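Local coordinates for assembly chaperone of ribosomal protein L4 (Acl4) (Chaetomium thermophilum, PDB 5TQB), which probably chaperones newly made ribosomal protein L4 toward ribosome assembly, using an all-helical tetratricopeptide-repeat scaffold to hold its client, at residues 60-65 with 94-99; 246-251 with 269-274; 141-146 with 182-187. One frame throughout, in Å; residues are numbered along the deposited sequence.

Contact 1. Residues 60-65 with 94-99; sequences AARNYY and LSEEGG
Leu94, where helix 86-94 gives way to the loop leading to helix 100-125, meets helix 58-71 with both its side chain and its backbone. One methyl, CD2, lies against Ala61, 4.1 Å from that residue's CB, and Leu94 CD2 also lies 4.5 Å from Tyr65 CD2, oblique to the ring. The carbonyl oxygen of Leu94 is taken by Arg62. The arginine sets out with CG anti to the backbone N (chi1 -177°) and bends only at chi3, which turns the guanidinium side-on to this oxygen. Arg62 NH2 donates to Leu94 O at 2.9 Å from within the carbonyl plane, while Arg62 NE donates to the same Leu94 O at 3.2 Å from above that plane. Because the acceptor sits almost exactly in the guanidinium plane, the two bonds together fix the rotation of the group.

Ser95 faces away from helix 58-71 and organises its own loop: its OG accepts from Gly98 N at 3.0 Å, an ST motif, and is also bonded to Asp101. Glu96 returns to the arginine. Its CG occupies the crowded position between backbone N and carbonyl carbon, and a bend at chi2 brings Glu96 OE2 over one guanidinium face, 3.1 Å from Arg62 NE. No N-H points at this oxygen, so the salt bridge rests on charge alone; a second one joins Arg62 NH1 to Asp59. The two carboxylates would probably stabilise the charge of the guanidinium. Gly98 and Gly99 follow with positive phi, and Gly99 sits at the N-cap position of helix 100-125. Helix 58-71 is the second helix of the predicted tetratricopeptide repeat, and its arginine, holding the carbonyl of Leu94, ties the repeat to the loop before helix 100-125, consistent with the stacked helices of a TPR-like fold.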
# COMPACT_ATOMS: atom_id res chain seq x y z
N ALA B 60 -5.79 -17.53 -16.43
CA ALA B 60 -5.82 -16.76 -17.67
C ALA B 60 -4.55 -15.93 -17.76
O ALA B 60 -3.92 -15.83 -18.82
CB ALA B 60 -7.04 -15.87 -17.72
N ALA B 61 -4.17 -15.34 -16.63
CA ALA B 61 -2.97 -14.52 -16.56
C ALA B 61 -1.72 -15.32 -16.92
O ALA B 61 -0.83 -14.80 -17.60
CB ALA B 61 -2.83 -13.93 -15.18
N ARG B 62 -1.64 -16.57 -16.47
CA ARG B 62 -0.48 -17.41 -16.75
C ARG B 62 -0.37 -17.70 -18.25
O ARG B 62 0.72 -17.62 -18.83
CB ARG B 62 -0.54 -18.72 -15.96
CG ARG B 62 0.69 -19.60 -16.15
CD ARG B 62 0.60 -20.92 -15.37
NE ARG B 62 0.35 -20.72 -13.94
CZ ARG B 62 -0.83 -20.87 -13.34
NH1 ARG B 62 -1.91 -21.22 -14.04
NH2 ARG B 62 -0.95 -20.65 -12.04
N ASN B 63 -1.49 -18.05 -18.86
CA ASN B 63 -1.50 -18.36 -20.29
C ASN B 63 -1.10 -17.15 -21.15
O ASN B 63 -0.39 -17.31 -22.15
CB ASN B 63 -2.88 -18.88 -20.70
CG ASN B 63 -3.25 -20.17 -20.00
OD1 ASN B 63 -2.42 -21.06 -19.83
ND2 ASN B 63 -4.51 -20.28 -19.58
N TYR B 64 -1.54 -15.96 -20.77
CA TYR B 64 -1.22 -14.75 -21.52
C TYR B 64 0.26 -14.40 -21.38
O TYR B 64 0.93 -14.07 -22.36
CB TYR B 64 -2.08 -13.58 -21.05
CG TYR B 64 -3.49 -13.58 -21.60
CD1 TYR B 64 -3.72 -13.56 -22.97
CD2 TYR B 64 -4.59 -13.56 -20.76
CE1 TYR B 64 -5.00 -13.56 -23.48
CE2 TYR B 64 -5.88 -13.55 -21.26
CZ TYR B 64 -6.07 -13.55 -22.63
OH TYR B 64 -7.35 -13.54 -23.15
N TYR B 65 0.75 -14.46 -20.15
CA TYR B 65 2.15 -14.17 -19.87
C TYR B 65 3.05 -15.21 -20.54
O TYR B 65 4.13 -14.89 -21.02
CB TYR B 65 2.40 -14.12 -18.36
CG TYR B 65 2.07 -12.80 -17.70
CD1 TYR B 65 2.58 -11.61 -18.20
CD2 TYR B 65 1.25 -12.73 -16.58
CE1 TYR B 65 2.28 -10.39 -17.60
CE2 TYR B 65 0.94 -11.52 -15.98
CZ TYR B 65 1.47 -10.36 -16.49
OH TYR B 65 1.17 -9.15 -15.89
N LEU B 94 3.60 -17.04 -10.40
CA LEU B 94 2.41 -17.81 -10.74
C LEU B 94 2.71 -19.29 -10.96
O LEU B 94 1.80 -20.09 -11.17
CB LEU B 94 1.75 -17.22 -12.00
CG LEU B 94 0.76 -16.07 -11.74
CD1 LEU B 94 1.29 -15.07 -10.72
CD2 LEU B 94 0.39 -15.35 -13.04
N SER B 95 3.99 -19.65 -10.89
CA SER B 95 4.41 -21.03 -11.11
C SER B 95 3.72 -21.98 -10.15
O SER B 95 3.68 -21.74 -8.94
CB SER B 95 5.92 -21.16 -10.94
OG SER B 95 6.31 -22.52 -11.01
N GLU B 96 3.17 -23.06 -10.69
CA GLU B 96 2.42 -24.03 -9.91
C GLU B 96 3.36 -25.04 -9.26
O GLU B 96 3.02 -25.67 -8.26
CB GLU B 96 1.38 -24.74 -10.79
CG GLU B 96 1.89 -25.17 -12.17
CD GLU B 96 1.74 -24.08 -13.23
OE1 GLU B 96 2.76 -23.46 -13.61
OE2 GLU B 96 0.59 -23.85 -13.69
N GLU B 97 4.55 -25.20 -9.83
CA GLU B 97 5.59 -26.02 -9.23
C GLU B 97 6.31 -25.23 -8.14
O GLU B 97 6.62 -25.76 -7.07
CB GLU B 97 6.60 -26.47 -10.29
CG GLU B 97 7.83 -27.18 -9.71
CD GLU B 97 8.76 -27.75 -10.77
OE1 GLU B 97 9.99 -27.61 -10.62
OE2 GLU B 97 8.26 -28.35 -11.75
N GLY B 98 6.56 -23.95 -8.41
CA GLY B 98 7.37 -23.13 -7.53
C GLY B 98 8.81 -23.58 -7.60
O GLY B 98 9.23 -24.17 -8.59
N GLY B 99 9.56 -23.31 -6.53
CA GLY B 99 10.90 -23.85 -6.38
C GLY B 99 11.82 -23.53 -7.54
O GLY B 99 11.96 -22.37 -7.92

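Contact 2. Residues 246-251 with 269-274; sequences EALEVT and GYARYR
Helices 244-257 and 262-281 form an antiparallel hairpin in the alpha-solenoid stack of this TPR-family protein; the axes of the two short segments approach to 9.4 Å, with their N-to-C directions 157° apart. Apolar packing is close because the facing residues are small. Ala247 CB meets Ala271 CB at 4.3 Å where the backbones come nearest, and Leu248 CD1 reaches Ala271 CB at 4.1 Å. From helix 228-240, Leu238 packs on Ala247 and Ile239 on Ala271.

Leu248 also supports a flat polar group. Leu248 CG stands over the centre of the Arg272 guanidinium, 3.7 Å from Arg272 CZ, as the two side chains cross obliquely. Trp302 of helix 291-313 adds a cation-pi contact to the arginine, so the guanidinium has aromatic and apolar cover as well as oxygens around its rim.

Hydrogen bonding acts at the guanidinium rim. The arginine chain runs extended from CG to NE, with CG anti to the carbonyl carbon, and so spans the gap between the helices. NH2 is also bonded to Gly268 O, and NH1 gives a weak bond to Leu248 O. An alanine at Arg272 would probably loosen the hairpin, since the cover over Leu248 and the polar bridge to the first helix would both go. That bridge ends tip to tip: Arg272 NH2 donates to Thr251 OG1 at 3.2 Å, nearly straight at 169°, with the oxygen in the guanidinium plane.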
# COMPACT_ATOMS: atom_id res chain seq x y z
N GLU B 246 7.98 -0.41 16.79
CA GLU B 246 8.02 -0.03 15.39
C GLU B 246 6.88 -0.70 14.62
O GLU B 246 6.29 -0.10 13.73
CB GLU B 246 9.36 -0.39 14.75
CG GLU B 246 10.54 0.46 15.23
CD GLU B 246 11.10 0.00 16.57
OE1 GLU B 246 10.45 -0.83 17.24
OE2 GLU B 246 12.20 0.47 16.95
N ALA B 247 6.58 -1.95 14.97
CA ALA B 247 5.51 -2.68 14.30
C ALA B 247 4.16 -2.01 14.53
O ALA B 247 3.30 -2.04 13.65
CB ALA B 247 5.47 -4.11 14.77
N LEU B 248 3.98 -1.42 15.70
CA LEU B 248 2.74 -0.73 16.04
C LEU B 248 2.45 0.43 15.10
O LEU B 248 1.32 0.61 14.63
CB LEU B 248 2.79 -0.22 17.48
CG LEU B 248 2.00 -1.01 18.53
CD1 LEU B 248 2.61 -2.39 18.75
CD2 LEU B 248 1.95 -0.25 19.84
N GLU B 249 3.49 1.23 14.82
CA GLU B 249 3.37 2.36 13.91
C GLU B 249 3.09 1.90 12.49
O GLU B 249 2.21 2.45 11.81
CB GLU B 249 4.64 3.21 13.96
CG GLU B 249 4.89 3.85 15.32
CD GLU B 249 6.23 4.56 15.41
OE1 GLU B 249 7.15 4.21 14.64
OE2 GLU B 249 6.36 5.48 16.25
N VAL B 250 3.81 0.88 12.04
CA VAL B 250 3.61 0.34 10.69
C VAL B 250 2.21 -0.25 10.53
O VAL B 250 1.57 -0.03 9.49
CB VAL B 250 4.68 -0.71 10.34
CG1 VAL B 250 4.43 -1.31 8.95
CG2 VAL B 250 6.07 -0.10 10.39
N THR B 251 1.72 -0.98 11.53
CA THR B 251 0.39 -1.58 11.44
C THR B 251 -0.73 -0.54 11.47
O THR B 251 -1.80 -0.76 10.90
CB THR B 251 0.12 -2.64 12.55
OG1 THR B 251 0.36 -2.07 13.84
CG2 THR B 251 1.00 -3.86 12.36
N GLY B 269 -2.79 -6.71 16.46
CA GLY B 269 -3.25 -7.25 17.73
C GLY B 269 -2.19 -8.10 18.40
O GLY B 269 -2.00 -8.01 19.62
N TYR B 270 -1.50 -8.91 17.61
CA TYR B 270 -0.47 -9.79 18.15
C TYR B 270 0.74 -8.98 18.60
O TYR B 270 1.32 -9.25 19.66
CB TYR B 270 -0.05 -10.83 17.13
CG TYR B 270 0.83 -11.91 17.71
CD1 TYR B 270 2.15 -12.06 17.31
CD2 TYR B 270 0.35 -12.77 18.69
CE1 TYR B 270 2.96 -13.04 17.85
CE2 TYR B 270 1.14 -13.76 19.24
CZ TYR B 270 2.45 -13.89 18.82
OH TYR B 270 3.25 -14.87 19.36
N ALA B 271 1.11 -7.98 17.80
CA ALA B 271 2.23 -7.12 18.15
C ALA B 271 1.97 -6.41 19.47
O ALA B 271 2.88 -6.20 20.27
CB ALA B 271 2.48 -6.10 17.05
N ARG B 272 0.71 -6.07 19.71
CA ARG B 272 0.33 -5.35 20.91
C ARG B 272 0.23 -6.31 22.09
O ARG B 272 0.51 -5.93 23.24
CB ARG B 272 -0.98 -4.59 20.67
CG ARG B 272 -0.80 -3.36 19.79
CD ARG B 272 -2.12 -2.79 19.28
NE ARG B 272 -1.91 -1.55 18.54
CZ ARG B 272 -1.41 -1.48 17.31
NH1 ARG B 272 -1.26 -0.30 16.72
NH2 ARG B 272 -1.06 -2.58 16.66
N TYR B 273 -0.13 -7.55 21.81
CA TYR B 273 -0.17 -8.60 22.83
C TYR B 273 1.24 -8.91 23.32
O TYR B 273 1.47 -9.04 24.53
CB TYR B 273 -0.82 -9.87 22.27
CG TYR B 273 -0.85 -11.03 23.23
CD1 TYR B 273 0.22 -11.91 23.30
CD2 TYR B 273 -1.94 -11.24 24.06
CE1 TYR B 273 0.20 -12.97 24.18
CE2 TYR B 273 -1.96 -12.31 24.95
CZ TYR B 273 -0.89 -13.17 25.00
OH TYR B 273 -0.90 -14.24 25.88
N ARG B 274 2.17 -9.05 22.38
CA ARG B 274 3.57 -9.33 22.69
C ARG B 274 4.16 -8.19 23.48
O ARG B 274 4.88 -8.40 24.47
CB ARG B 274 4.37 -9.53 21.40
CG ARG B 274 3.95 -10.74 20.58
CD ARG B 274 4.49 -12.01 21.16
NE ARG B 274 5.93 -12.09 20.99
CZ ARG B 274 6.73 -12.87 21.72
NH1 ARG B 274 8.04 -12.86 21.48
NH2 ARG B 274 6.23 -13.64 22.69

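Contact 3. Residues 141-146 with 182-187; sequences KRRRLA and PEWPET. With EDO (1,2-ethanediol), chain H.
The Trp184 indole has a partner on each face. Over one lies Arg143, whose CD sits 3.6 Å from the centroid of the six-membered ring, only 10° off its normal, a CH-pi contact. The arginine is extended from CG to NE, so its guanidinium continues over the rim of the indole near CZ3, the two planes just 2° apart. On the opposite face rests a 1,2-ethanediol, probably from the crystallisation liquor, with C1 3.0 Å from Trp184 NE1. Arg144, bent at chi2 and chi3, brings NH2 obliquely to within 3.7 Å of Trp184 CZ2. Glu147 holds both groups, taking a salt bridge from Arg144 NH2 and a hydrogen bond from Trp184 NE1.

At the in-plane edge of the Arg143 guanidinium stands Glu183 OE1, in a long salt bridge of 3.7 Å to NE. These residues join the long helix 131-156 to the turn that opens helix 185-197, within the right-handed helical stack expected of a TPR-like solenoid. Deeper in, Ala146 CB packs on Thr187 CG2 at 3.7 Å.

Thr187 OG1, in the crowded position between backbone N and carbonyl carbon, is 2.6 Å from Trp184 O, in the carbonyl plane, and Ala181 O is a second partner of the same hydroxyl. Beyond the indole, Glu186 OE2 accepts from the diol O2 at 2.7 Å, while Glu186 OE1 forms a salt bridge with a basic side chain of another protein chain.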
# COMPACT_ATOMS: atom_id res chain seq x y z
N LYS B 141 15.06 0.49 -12.79
CA LYS B 141 15.45 -0.83 -13.26
C LYS B 141 16.25 -1.61 -12.21
O LYS B 141 16.04 -2.80 -12.03
CB LYS B 141 16.26 -0.73 -14.55
CG LYS B 141 15.53 -1.25 -15.78
CD LYS B 141 14.34 -0.38 -16.12
CE LYS B 141 13.71 -0.79 -17.44
NZ LYS B 141 13.16 -2.18 -17.40
N ARG B 142 17.17 -0.92 -11.54
CA ARG B 142 17.99 -1.55 -10.51
C ARG B 142 17.14 -2.00 -9.32
O ARG B 142 17.43 -3.02 -8.68
CB ARG B 142 19.09 -0.60 -10.03
CG ARG B 142 20.28 -0.52 -10.96
CD ARG B 142 21.29 0.52 -10.50
NE ARG B 142 22.49 0.51 -11.33
CZ ARG B 142 23.37 1.51 -11.40
NH1 ARG B 142 23.19 2.62 -10.69
NH2 ARG B 142 24.43 1.41 -12.18
N ARG B 143 16.09 -1.24 -9.03
CA ARG B 143 15.20 -1.58 -7.93
C ARG B 143 14.36 -2.81 -8.27
O ARG B 143 14.16 -3.67 -7.42
CB ARG B 143 14.30 -0.39 -7.58
CG ARG B 143 15.06 0.72 -6.89
CD ARG B 143 14.27 2.01 -6.86
NE ARG B 143 15.06 3.10 -6.31
CZ ARG B 143 14.67 4.37 -6.29
NH1 ARG B 143 13.50 4.71 -6.81
NH2 ARG B 143 15.46 5.29 -5.76
N ARG B 144 13.89 -2.89 -9.51
CA ARG B 144 13.15 -4.07 -9.96
C ARG B 144 14.05 -5.30 -9.91
O ARG B 144 13.60 -6.40 -9.56
CB ARG B 144 12.62 -3.88 -11.39
CG ARG B 144 11.57 -2.78 -11.56
CD ARG B 144 10.29 -3.02 -10.75
NE ARG B 144 10.37 -2.46 -9.41
CZ ARG B 144 10.35 -1.15 -9.13
NH1 ARG B 144 10.25 -0.25 -10.10
NH2 ARG B 144 10.43 -0.75 -7.86
N LEU B 145 15.31 -5.11 -10.27
CA LEU B 145 16.29 -6.20 -10.23
C LEU B 145 16.55 -6.62 -8.79
O LEU B 145 16.58 -7.81 -8.49
CB LEU B 145 17.61 -5.77 -10.88
CG LEU B 145 18.73 -6.82 -10.82
CD1 LEU B 145 18.33 -8.11 -11.51
CD2 LEU B 145 20.02 -6.27 -11.42
N ALA B 146 16.73 -5.64 -7.91
CA ALA B 146 16.99 -5.91 -6.50
C ALA B 146 15.83 -6.70 -5.90
O ALA B 146 16.03 -7.66 -5.15
CB ALA B 146 17.19 -4.61 -5.75
N PRO B 182 21.14 0.21 -2.40
CA PRO B 182 21.30 0.38 -0.95
C PRO B 182 20.30 1.39 -0.37
O PRO B 182 20.19 1.51 0.85
CB PRO B 182 22.73 0.92 -0.82
CG PRO B 182 22.97 1.63 -2.10
CD PRO B 182 22.24 0.84 -3.15
N GLU B 183 19.59 2.10 -1.24
CA GLU B 183 18.64 3.12 -0.82
C GLU B 183 17.21 2.59 -0.82
O GLU B 183 16.27 3.32 -0.48
CB GLU B 183 18.74 4.35 -1.74
CG GLU B 183 18.15 4.17 -3.16
CD GLU B 183 18.96 3.22 -4.04
OE1 GLU B 183 18.35 2.39 -4.75
OE2 GLU B 183 20.21 3.32 -4.02
N TRP B 184 17.05 1.33 -1.20
CA TRP B 184 15.73 0.72 -1.31
C TRP B 184 15.43 -0.11 -0.06
O TRP B 184 16.21 -1.00 0.30
CB TRP B 184 15.71 -0.17 -2.55
CG TRP B 184 14.37 -0.36 -3.18
CD1 TRP B 184 13.82 -1.55 -3.58
CD2 TRP B 184 13.41 0.65 -3.51
NE1 TRP B 184 12.59 -1.33 -4.14
CE2 TRP B 184 12.31 0.01 -4.11
CE3 TRP B 184 13.38 2.04 -3.36
CZ2 TRP B 184 11.19 0.71 -4.54
CZ3 TRP B 184 12.26 2.74 -3.80
CH2 TRP B 184 11.18 2.07 -4.38
N PRO B 185 14.30 0.18 0.63
CA PRO B 185 14.00 -0.53 1.89
C PRO B 185 13.91 -2.06 1.79
O PRO B 185 14.26 -2.74 2.75
CB PRO B 185 12.64 0.04 2.31
CG PRO B 185 12.33 1.16 1.39
CD PRO B 185 13.48 1.39 0.48
N GLU B 186 13.45 -2.58 0.66
CA GLU B 186 13.23 -4.01 0.52
C GLU B 186 14.53 -4.82 0.52
O GLU B 186 14.55 -5.99 0.90
CB GLU B 186 12.45 -4.29 -0.77
CG GLU B 186 12.18 -5.76 -1.03
CD GLU B 186 10.82 -6.00 -1.66
OE1 GLU B 186 10.75 -6.71 -2.68
OE2 GLU B 186 9.81 -5.48 -1.13
N THR B 187 15.63 -4.19 0.12
CA THR B 187 16.90 -4.89 0.09
C THR B 187 17.33 -5.18 1.53
O THR B 187 17.74 -6.29 1.84
CB THR B 187 17.97 -4.07 -0.64
OG1 THR B 187 18.11 -2.79 -0.01
CG2 THR B 187 17.58 -3.86 -2.10
C1 EDO H . 10.75 -1.59 -1.81
O1 EDO H . 11.23 -0.98 -0.63
C2 EDO H . 9.51 -2.42 -1.53
O2 EDO H . 9.28 -3.27 -2.64

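All three contacts rely on an arginine, yet each uses its guanidinium differently. Contact 1 spends it on a helix-end carbonyl with acidic groups close by, contact 2 sets it between helices in the interior, and contact 3 lays it along an indole. Contacts 1 and 2 are mostly buried, whereas contact 3 is only partly so, although its centre lies nearest the middle of the chain, about 12 Å away. No helix is shared: contact 2 joins chain neighbours, while the other two bridge longer intervals. Contacts 1 and 2 lie on opposite sides of the chain's centre, their centres 34 Å apart, and none of the three touches another.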